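Local coordinates for ribonucleotide monophosphatase NagD (Escherichia coli, PDB 2C4N), which probably removes phosphate from a broad range of nucleotides and other phosphate esters, as a magnesium-dependent hydrolase of the HAD superfamily, at residues 10-14 and 198-202; 39-45 and 67-72. One frame throughout, in Å; residues are numbered along the deposited sequence.

Contact 1: 10-14 and 198-202; sequences IDGVL and IVGDN. With MG (magnesium ion), chain B; PO4 (phosphate ion), chain D; PO4 (phosphate ion), chain C.
Asp11 and Asp201 meet through a shared magnesium ion. The backbone O of Asp11 binds the metal at 2.2 Å, and Asp201 binds it through OD1 alone, at 2.3 Å. Asp11 O and Asp201 OD1 sit 3.0 Å apart because the cation draws both in; no hydrogen bond links them. Asp9, phosphate O3 and two waters complete six ligands. Asp201 CG lies between the backbone N and the carbonyl carbon (chi1 64°), which brings the carboxylate to the metal, with OD1 turned onto it. Its other oxygen, OD2, accepts from one metal-bound water at 2.8 Å and from the backbone N of Val224, so the carboxylate is held at both ends.

The second group of bonds surrounds the anions. Asp11 N donates a nearly straight bond to O1 of the same phosphate (3.2 Å, 164°). The Asp11 carboxylate lies among the phosphate and Arg55 rather than against 198-202: OD2 lies 2.9 Å from phosphate O4, while OD1 forms a salt bridge with Arg55. With an alanine here the backbone O could still bind magnesium, but Arg55 would probably lose its carboxylate mate and the phosphate its side-chain neighbour. Asn202 ND2 gives a weak bond to the second phosphate.

Apolar packing is slight. The Val13 and Val199 side chains cross at a slant, CG1 to CG1 4.0 Å. The other Val13 methyl, CG2, rests 3.5 Å from the metal-bound Asp201 OD1. Gly12 has no side chain to collide with Asp201 OD2; one here would also press on the carbonyl O of Asp11.

Asp9, Asp11 and Val13 fit the DxDx(T/V) motif of the HAD superfamily. Asp9, Asp11 and Asp201, just past strand 196-200, hold the magnesium at the carboxyl ends of the parallel strands. Asp11 is probably an active-site residue, as in relatives.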
ATOM      1  N   ILE A  10       4.572  28.876   4.655  1.00 14.48           N
ATOM      2  CA  ILE A  10       3.794  29.919   3.992  1.00 16.12           C
ATOM      3  C   ILE A  10       2.286  29.712   3.930  1.00 14.92           C
ATOM      4  O   ILE A  10       1.527  30.422   4.590  1.00 15.75           O
ATOM      5  CB  ILE A  10       4.337  30.157   2.555  1.00 18.31           C
ATOM      6  CG1 ILE A  10       5.737  30.772   2.647  1.00 17.51           C
ATOM      7  CG2 ILE A  10       3.390  31.064   1.761  1.00 15.45           C
ATOM      8  CD1 ILE A  10       6.462  30.892   1.317  1.00 17.75           C
ATOM      9  N   ASP A  11       1.846  28.738   3.144  1.00 17.35           N
ATOM     10  CA  ASP A  11       0.417  28.494   2.980  1.00 18.86           C
ATOM     11  C   ASP A  11      -0.311  28.002   4.224  1.00 18.11           C
ATOM     12  O   ASP A  11       0.094  27.033   4.852  1.00 16.03           O
ATOM     13  CB  ASP A  11       0.208  27.537   1.806  1.00 19.27           C
ATOM     14  CG  ASP A  11       0.681  28.139   0.494  1.00 22.71           C
ATOM     15  OD1 ASP A  11       0.127  29.183   0.096  1.00 21.35           O
ATOM     16  OD2 ASP A  11       1.612  27.584  -0.128  1.00 26.59           O
ATOM     17  N   GLY A  12      -1.395  28.690   4.577  1.00 16.73           N
ATOM     18  CA  GLY A  12      -2.162  28.313   5.752  1.00 16.93           C
ATOM     19  C   GLY A  12      -1.587  28.902   7.027  1.00 16.75           C
ATOM     20  O   GLY A  12      -2.118  28.687   8.114  1.00 17.36           O
ATOM     21  N   VAL A  13      -0.496  29.652   6.885  1.00 15.67           N
ATOM     22  CA  VAL A  13       0.179  30.277   8.016  1.00 15.68           C
ATOM     23  C   VAL A  13       0.332  31.785   7.794  1.00 15.78           C
ATOM     24  O   VAL A  13      -0.101  32.593   8.616  1.00 15.46           O
ATOM     25  CB  VAL A  13       1.589  29.669   8.220  1.00 15.84           C
ATOM     26  CG1 VAL A  13       2.298  30.367   9.376  1.00 16.17           C
ATOM     27  CG2 VAL A  13       1.478  28.163   8.482  1.00 16.56           C
ATOM     28  N   LEU A  14       0.943  32.154   6.673  1.00 15.45           N
ATOM     29  CA  LEU A  14       1.169  33.558   6.348  1.00 16.76           C
ATOM     30  C   LEU A  14       0.228  34.008   5.243  1.00 17.40           C
ATOM     31  O   LEU A  14      -0.180  35.174   5.189  1.00 16.89           O
ATOM     32  CB  LEU A  14       2.624  33.760   5.900  1.00 14.47           C
ATOM     33  CG  LEU A  14       3.693  33.447   6.957  1.00 15.87           C
ATOM     34  CD1 LEU A  14       5.090  33.596   6.365  1.00 14.26           C
ATOM     35  CD2 LEU A  14       3.519  34.386   8.136  1.00 16.12           C
ATOM     36  N   ILE A 198      10.124  26.051  14.049  1.00 17.20           N
ATOM     37  CA  ILE A 198       9.446  26.054  12.768  1.00 17.03           C
ATOM     38  C   ILE A 198       7.981  26.290  13.079  1.00 15.02           C
ATOM     39  O   ILE A 198       7.449  25.730  14.036  1.00 17.51           O
ATOM     40  CB  ILE A 198       9.605  24.721  11.989  1.00 15.57           C
ATOM     41  CG1 ILE A 198       8.736  24.771  10.721  1.00 15.92           C
ATOM     42  CG2 ILE A 198       9.217  23.532  12.866  1.00 14.61           C
ATOM     43  CD1 ILE A 198       9.036  23.663   9.730  1.00 16.34           C
ATOM     44  N   VAL A 199       7.346  27.153  12.296  1.00 13.90           N
ATOM     45  CA  VAL A 199       5.931  27.454  12.470  1.00 14.81           C
ATOM     46  C   VAL A 199       5.212  26.867  11.258  1.00 14.30           C
ATOM     47  O   VAL A 199       5.608  27.117  10.120  1.00 13.92           O
ATOM     48  CB  VAL A 199       5.671  28.984  12.506  1.00 17.07           C
ATOM     49  CG1 VAL A 199       4.190  29.256  12.707  1.00 16.63           C
ATOM     50  CG2 VAL A 199       6.482  29.633  13.618  1.00 16.76           C
ATOM     51  N   GLY A 200       4.173  26.075  11.497  1.00 15.18           N
ATOM     52  CA  GLY A 200       3.447  25.482  10.385  1.00 15.39           C
ATOM     53  C   GLY A 200       2.011  25.163  10.734  1.00 14.58           C
ATOM     54  O   GLY A 200       1.639  25.172  11.908  1.00 16.72           O
ATOM     55  N   ASP A 201       1.204  24.871   9.717  1.00 13.05           N
ATOM     56  CA  ASP A 201      -0.207  24.564   9.927  1.00 13.03           C
ATOM     57  C   ASP A 201      -0.550  23.094   9.706  1.00 14.70           C
ATOM     58  O   ASP A 201      -1.668  22.670  10.001  1.00 16.45           O
ATOM     59  CB  ASP A 201      -1.075  25.399   8.988  1.00 14.18           C
ATOM     60  CG  ASP A 201      -0.824  25.068   7.535  1.00 16.10           C
ATOM     61  OD1 ASP A 201       0.349  25.145   7.130  1.00 19.39           O
ATOM     62  OD2 ASP A 201      -1.785  24.731   6.807  1.00 16.20           O
ATOM     63  N   ASN A 202       0.398  22.321   9.183  1.00 16.41           N
ATOM     64  CA  ASN A 202       0.152  20.906   8.918  1.00 16.78           C
ATOM     65  C   ASN A 202       0.952  19.982   9.833  1.00 17.01           C
ATOM     66  O   ASN A 202       2.170  19.862   9.705  1.00 17.26           O
ATOM     67  CB  ASN A 202       0.487  20.576   7.463  1.00 18.57           C
ATOM     68  CG  ASN A 202      -0.085  19.241   7.025  1.00 19.11           C
ATOM     69  OD1 ASN A 202      -0.262  18.337   7.840  1.00 19.94           O
ATOM     70  ND2 ASN A 202      -0.372  19.112   5.736  1.00 20.92           N
TER
HETATM   71 MG    MG B1251       1.063  25.043   4.978  1.00 22.83          MG
HETATM   72  P   PO4 D1253       3.101  25.108   1.913  1.00 30.33           P
HETATM   73  O1  PO4 D1253       3.719  26.456   1.955  1.00 31.58           O
HETATM   74  O2  PO4 D1253       4.144  24.075   2.126  1.00 24.92           O
HETATM   75  O3  PO4 D1253       2.080  24.999   2.967  1.00 26.21           O
HETATM   76  O4  PO4 D1253       2.458  24.904   0.590  1.00 32.83           O
HETATM   77  P   PO4 C1252       2.335  20.789   2.736  1.00 28.29           P
HETATM   78  O1  PO4 C1252       2.447  21.917   1.779  1.00 27.84           O
HETATM   79  O2  PO4 C1252       0.904  20.508   3.005  1.00 28.33           O
HETATM   80  O3  PO4 C1252       2.974  19.584   2.155  1.00 26.29           O
HETATM   81  O4  PO4 C1252       3.017  21.143   4.004  1.00 24.95           O
HETATM   82  O   HOH W   1      -0.936  24.080   4.247  1.00 21.42           O
HETATM   83  O   HOH W   2       1.981  23.025   5.651  1.00 20.05           O

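Contact 2: 39-45 and 67-72; sequences VLLTNYP and VFYTSA. With PO4 (phosphate ion), chain D.
Leu40 pairs with Val67 and Tyr69, tying strand 39-42 to strand 68-70 in parallel register. Leu40 N donates to Val67 O at 2.8 Å. Tyr69 N returns a bond to Leu40 O, and Thr42 N donates to Tyr69 O. Beyond the strands, Ser71 OG donates to Asn43 O at 2.6 Å, from well above the carbonyl plane. The serine hydroxyl gets there because it lies between its own N and carbonyl carbon (chi1 59°).

Side chains fill in around this ladder. Leu40 CD1 meets Phe68 CE2 at 3.7 Å and also touches Val67 CG2. On the other face, Val39 CG1 lies beside Tyr69 CB. The methyl groups of Thr42 and Thr70 run alongside each other, 3.6 Å between their CG2 atoms.

Farther out, Thr42 OG1 accepts from Tyr44 N in an ST turn. Asn43 N donates to phosphate O2 at 3.0 Å, and phosphate O4 lies at the Tyr44 ring edge. Lys176 and Asp146 hold the Asn43 amide. Helix 49-58 packs over Leu40 and Phe68, completing a beta-alpha-beta unit; helix 180-189 packs against Leu41 and Tyr69, and strand 5-9 flanks strand 38-42.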
ATOM      1  N   VAL A  39      13.488  32.108   7.371  1.00 15.67           N
ATOM      2  CA  VAL A  39      13.283  31.384   6.127  1.00 16.27           C
ATOM      3  C   VAL A  39      11.788  31.137   5.982  1.00 14.78           C
ATOM      4  O   VAL A  39      11.149  30.617   6.901  1.00 15.45           O
ATOM      5  CB  VAL A  39      14.016  30.023   6.126  1.00 22.41           C
ATOM      6  CG1 VAL A  39      13.548  29.177   4.956  1.00 21.65           C
ATOM      7  CG2 VAL A  39      15.519  30.242   6.036  1.00 22.93           C
ATOM      8  N   LEU A  40      11.231  31.547   4.846  1.00 14.09           N
ATOM      9  CA  LEU A  40       9.819  31.331   4.568  1.00 16.17           C
ATOM     10  C   LEU A  40       9.804  30.132   3.633  1.00 15.24           C
ATOM     11  O   LEU A  40      10.231  30.204   2.483  1.00 15.56           O
ATOM     12  CB  LEU A  40       9.202  32.569   3.913  1.00 16.45           C
ATOM     13  CG  LEU A  40       9.265  33.826   4.794  1.00 17.05           C
ATOM     14  CD1 LEU A  40       8.432  34.933   4.154  1.00 16.11           C
ATOM     15  CD2 LEU A  40       8.748  33.513   6.202  1.00 16.03           C
ATOM     16  N   LEU A  41       9.310  29.021   4.160  1.00 18.61           N
ATOM     17  CA  LEU A  41       9.291  27.753   3.452  1.00 17.59           C
ATOM     18  C   LEU A  41       7.987  27.354   2.778  1.00 18.02           C
ATOM     19  O   LEU A  41       6.898  27.608   3.290  1.00 17.63           O
ATOM     20  CB  LEU A  41       9.691  26.652   4.440  1.00 18.22           C
ATOM     21  CG  LEU A  41       9.801  25.207   3.950  1.00 19.31           C
ATOM     22  CD1 LEU A  41      11.091  25.039   3.159  1.00 19.12           C
ATOM     23  CD2 LEU A  41       9.780  24.261   5.145  1.00 18.85           C
ATOM     24  N   THR A  42       8.113  26.738   1.608  1.00 16.35           N
ATOM     25  CA  THR A  42       6.953  26.222   0.902  1.00 15.81           C
ATOM     26  C   THR A  42       7.359  24.951   0.180  1.00 14.98           C
ATOM     27  O   THR A  42       8.445  24.865  -0.391  1.00 13.12           O
ATOM     28  CB  THR A  42       6.354  27.208  -0.120  1.00 17.92           C
ATOM     29  OG1 THR A  42       5.256  26.564  -0.782  1.00 18.68           O
ATOM     30  CG2 THR A  42       7.384  27.636  -1.157  1.00 18.85           C
ATOM     31  N   ASN A  43       6.478  23.958   0.218  1.00 16.41           N
ATOM     32  CA  ASN A  43       6.737  22.679  -0.424  1.00 18.18           C
ATOM     33  C   ASN A  43       6.558  22.730  -1.928  1.00 18.24           C
ATOM     34  O   ASN A  43       6.978  21.810  -2.631  1.00 19.22           O
ATOM     35  CB  ASN A  43       5.808  21.618   0.156  1.00 16.28           C
ATOM     36  CG  ASN A  43       6.562  20.497   0.813  1.00 15.35           C
ATOM     37  OD1 ASN A  43       7.630  20.712   1.385  1.00 16.52           O
ATOM     38  ND2 ASN A  43       6.001  19.292   0.763  1.00 16.22           N
ATOM     39  N   TYR A  44       5.943  23.796  -2.432  1.00 16.39           N
ATOM     40  CA  TYR A  44       5.718  23.891  -3.862  1.00 19.34           C
ATOM     41  C   TYR A  44       6.899  24.507  -4.604  1.00 19.04           C
ATOM     42  O   TYR A  44       7.525  25.456  -4.142  1.00 18.66           O
ATOM     43  CB  TYR A  44       4.382  24.600  -4.128  1.00 27.02           C
ATOM     44  CG  TYR A  44       3.225  23.748  -3.613  1.00 31.62           C
ATOM     45  CD1 TYR A  44       2.782  23.857  -2.291  1.00 31.88           C
ATOM     46  CD2 TYR A  44       2.638  22.764  -4.419  1.00 32.08           C
ATOM     47  CE1 TYR A  44       1.793  23.011  -1.785  1.00 32.36           C
ATOM     48  CE2 TYR A  44       1.649  21.913  -3.919  1.00 31.81           C
ATOM     49  CZ  TYR A  44       1.230  22.041  -2.601  1.00 33.73           C
ATOM     50  OH  TYR A  44       0.256  21.192  -2.104  1.00 33.78           O
ATOM     51  N   PRO A  45       7.235  23.931  -5.763  1.00 20.49           N
ATOM     52  CA  PRO A  45       8.340  24.331  -6.635  1.00 20.67           C
ATOM     53  C   PRO A  45       8.106  25.297  -7.775  1.00 20.59           C
ATOM     54  O   PRO A  45       9.043  25.606  -8.502  1.00 21.53           O
ATOM     55  CB  PRO A  45       8.809  22.997  -7.172  1.00 18.89           C
ATOM     56  CG  PRO A  45       7.467  22.317  -7.454  1.00 20.42           C
ATOM     57  CD  PRO A  45       6.645  22.656  -6.222  1.00 21.21           C
ATOM     58  N   VAL A  67      14.571  35.593   1.697  1.00 19.85           N
ATOM     59  CA  VAL A  67      14.049  34.771   2.777  1.00 18.82           C
ATOM     60  C   VAL A  67      13.301  33.536   2.303  1.00 16.78           C
ATOM     61  O   VAL A  67      13.169  32.576   3.059  1.00 17.25           O
ATOM     62  CB  VAL A  67      13.123  35.571   3.738  1.00 23.43           C
ATOM     63  CG1 VAL A  67      13.893  36.717   4.356  1.00 26.54           C
ATOM     64  CG2 VAL A  67      11.884  36.073   3.001  1.00 23.01           C
ATOM     65  N   PHE A  68      12.837  33.532   1.055  1.00 15.90           N
ATOM     66  CA  PHE A  68      12.092  32.381   0.550  1.00 16.87           C
ATOM     67  C   PHE A  68      12.930  31.152   0.229  1.00 17.02           C
ATOM     68  O   PHE A  68      14.050  31.250  -0.268  1.00 15.88           O
ATOM     69  CB  PHE A  68      11.275  32.766  -0.690  1.00 17.67           C
ATOM     70  CG  PHE A  68      10.210  33.776  -0.412  1.00 17.70           C
ATOM     71  CD1 PHE A  68      10.432  35.131  -0.652  1.00 16.71           C
ATOM     72  CD2 PHE A  68       9.002  33.382   0.161  1.00 16.99           C
ATOM     73  CE1 PHE A  68       9.465  36.080  -0.317  1.00 16.17           C
ATOM     74  CE2 PHE A  68       8.035  34.321   0.497  1.00 18.21           C
ATOM     75  CZ  PHE A  68       8.268  35.673   0.258  1.00 16.06           C
ATOM     76  N   TYR A  69      12.371  29.983   0.530  1.00 17.44           N
ATOM     77  CA  TYR A  69      13.042  28.722   0.247  1.00 17.09           C
ATOM     78  C   TYR A  69      11.958  27.743  -0.185  1.00 16.81           C
ATOM     79  O   TYR A  69      11.070  27.406   0.595  1.00 17.85           O
ATOM     80  CB  TYR A  69      13.767  28.199   1.493  1.00 16.08           C
ATOM     81  CG  TYR A  69      14.850  27.191   1.187  1.00 16.95           C
ATOM     82  CD1 TYR A  69      15.869  27.492   0.282  1.00 18.07           C
ATOM     83  CD2 TYR A  69      14.862  25.938   1.802  1.00 17.16           C
ATOM     84  CE1 TYR A  69      16.879  26.570  -0.007  1.00 17.23           C
ATOM     85  CE2 TYR A  69      15.866  25.008   1.522  1.00 18.11           C
ATOM     86  CZ  TYR A  69      16.869  25.329   0.617  1.00 18.89           C
ATOM     87  OH  TYR A  69      17.864  24.414   0.336  1.00 18.66           O
ATOM     88  N   THR A  70      12.020  27.310  -1.439  1.00 16.00           N
ATOM     89  CA  THR A  70      11.032  26.384  -1.976  1.00 15.29           C
ATOM     90  C   THR A  70      11.644  25.004  -2.168  1.00 15.30           C
ATOM     91  O   THR A  70      12.860  24.835  -2.078  1.00 14.42           O
ATOM     92  CB  THR A  70      10.533  26.848  -3.350  1.00 17.45           C
ATOM     93  OG1 THR A  70      11.573  26.649  -4.314  1.00 15.47           O
ATOM     94  CG2 THR A  70      10.167  28.330  -3.315  1.00 17.66           C
ATOM     95  N   SER A  71      10.795  24.021  -2.451  1.00 18.30           N
ATOM     96  CA  SER A  71      11.272  22.664  -2.675  1.00 18.07           C
ATOM     97  C   SER A  71      12.129  22.599  -3.935  1.00 17.44           C
ATOM     98  O   SER A  71      12.895  21.656  -4.110  1.00 17.94           O
ATOM     99  CB  SER A  71      10.097  21.687  -2.796  1.00 15.86           C
ATOM    100  OG  SER A  71       9.235  22.044  -3.857  1.00 17.52           O
ATOM    101  N   ALA A  72      11.999  23.593  -4.813  1.00 16.00           N
ATOM    102  CA  ALA A  72      12.790  23.620  -6.045  1.00 17.73           C
ATOM    103  C   ALA A  72      14.211  24.046  -5.705  1.00 16.78           C
ATOM    104  O   ALA A  72      15.182  23.476  -6.195  1.00 16.91           O
ATOM    105  CB  ALA A  72      12.169  24.582  -7.070  1.00 17.77           C
TER
HETATM  106  P   PO4 D1253       3.101  25.108   1.913  1.00 30.33           P
HETATM  107  O1  PO4 D1253       3.719  26.456   1.955  1.00 31.58           O
HETATM  108  O2  PO4 D1253       4.144  24.075   2.126  1.00 24.92           O
HETATM  109  O3  PO4 D1253       2.080  24.999   2.967  1.00 26.21           O
HETATM  110  O4  PO4 D1253       2.458  24.904   0.590  1.00 32.83           O

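How the contacts relate
Contacts 1 and 2 belong to the same parallel sheet, where strand 5-9 lies between strands 38-42 and 196-200. Their centres are about 12 Å apart. Ile10 N and Leu41 O, 3.0 Å apart, probably form a hydrogen bond between them. Packing joins them too: Ile10 CD1 is 3.7 Å from Phe68 CD2, and Leu14 CD1 touches Leu40 CD2. Both contacts reach one phosphate, which probably came from the crystallisation solution. Contact 1 brings magnesium and Asp11 N to it; contact 2 brings Asn43 N, with Thr42 OG1 close by. Lys176 also bonds to this anion. Thr42 and Asn43 probably bind substrate, consistent with the phosphate marking that pocket.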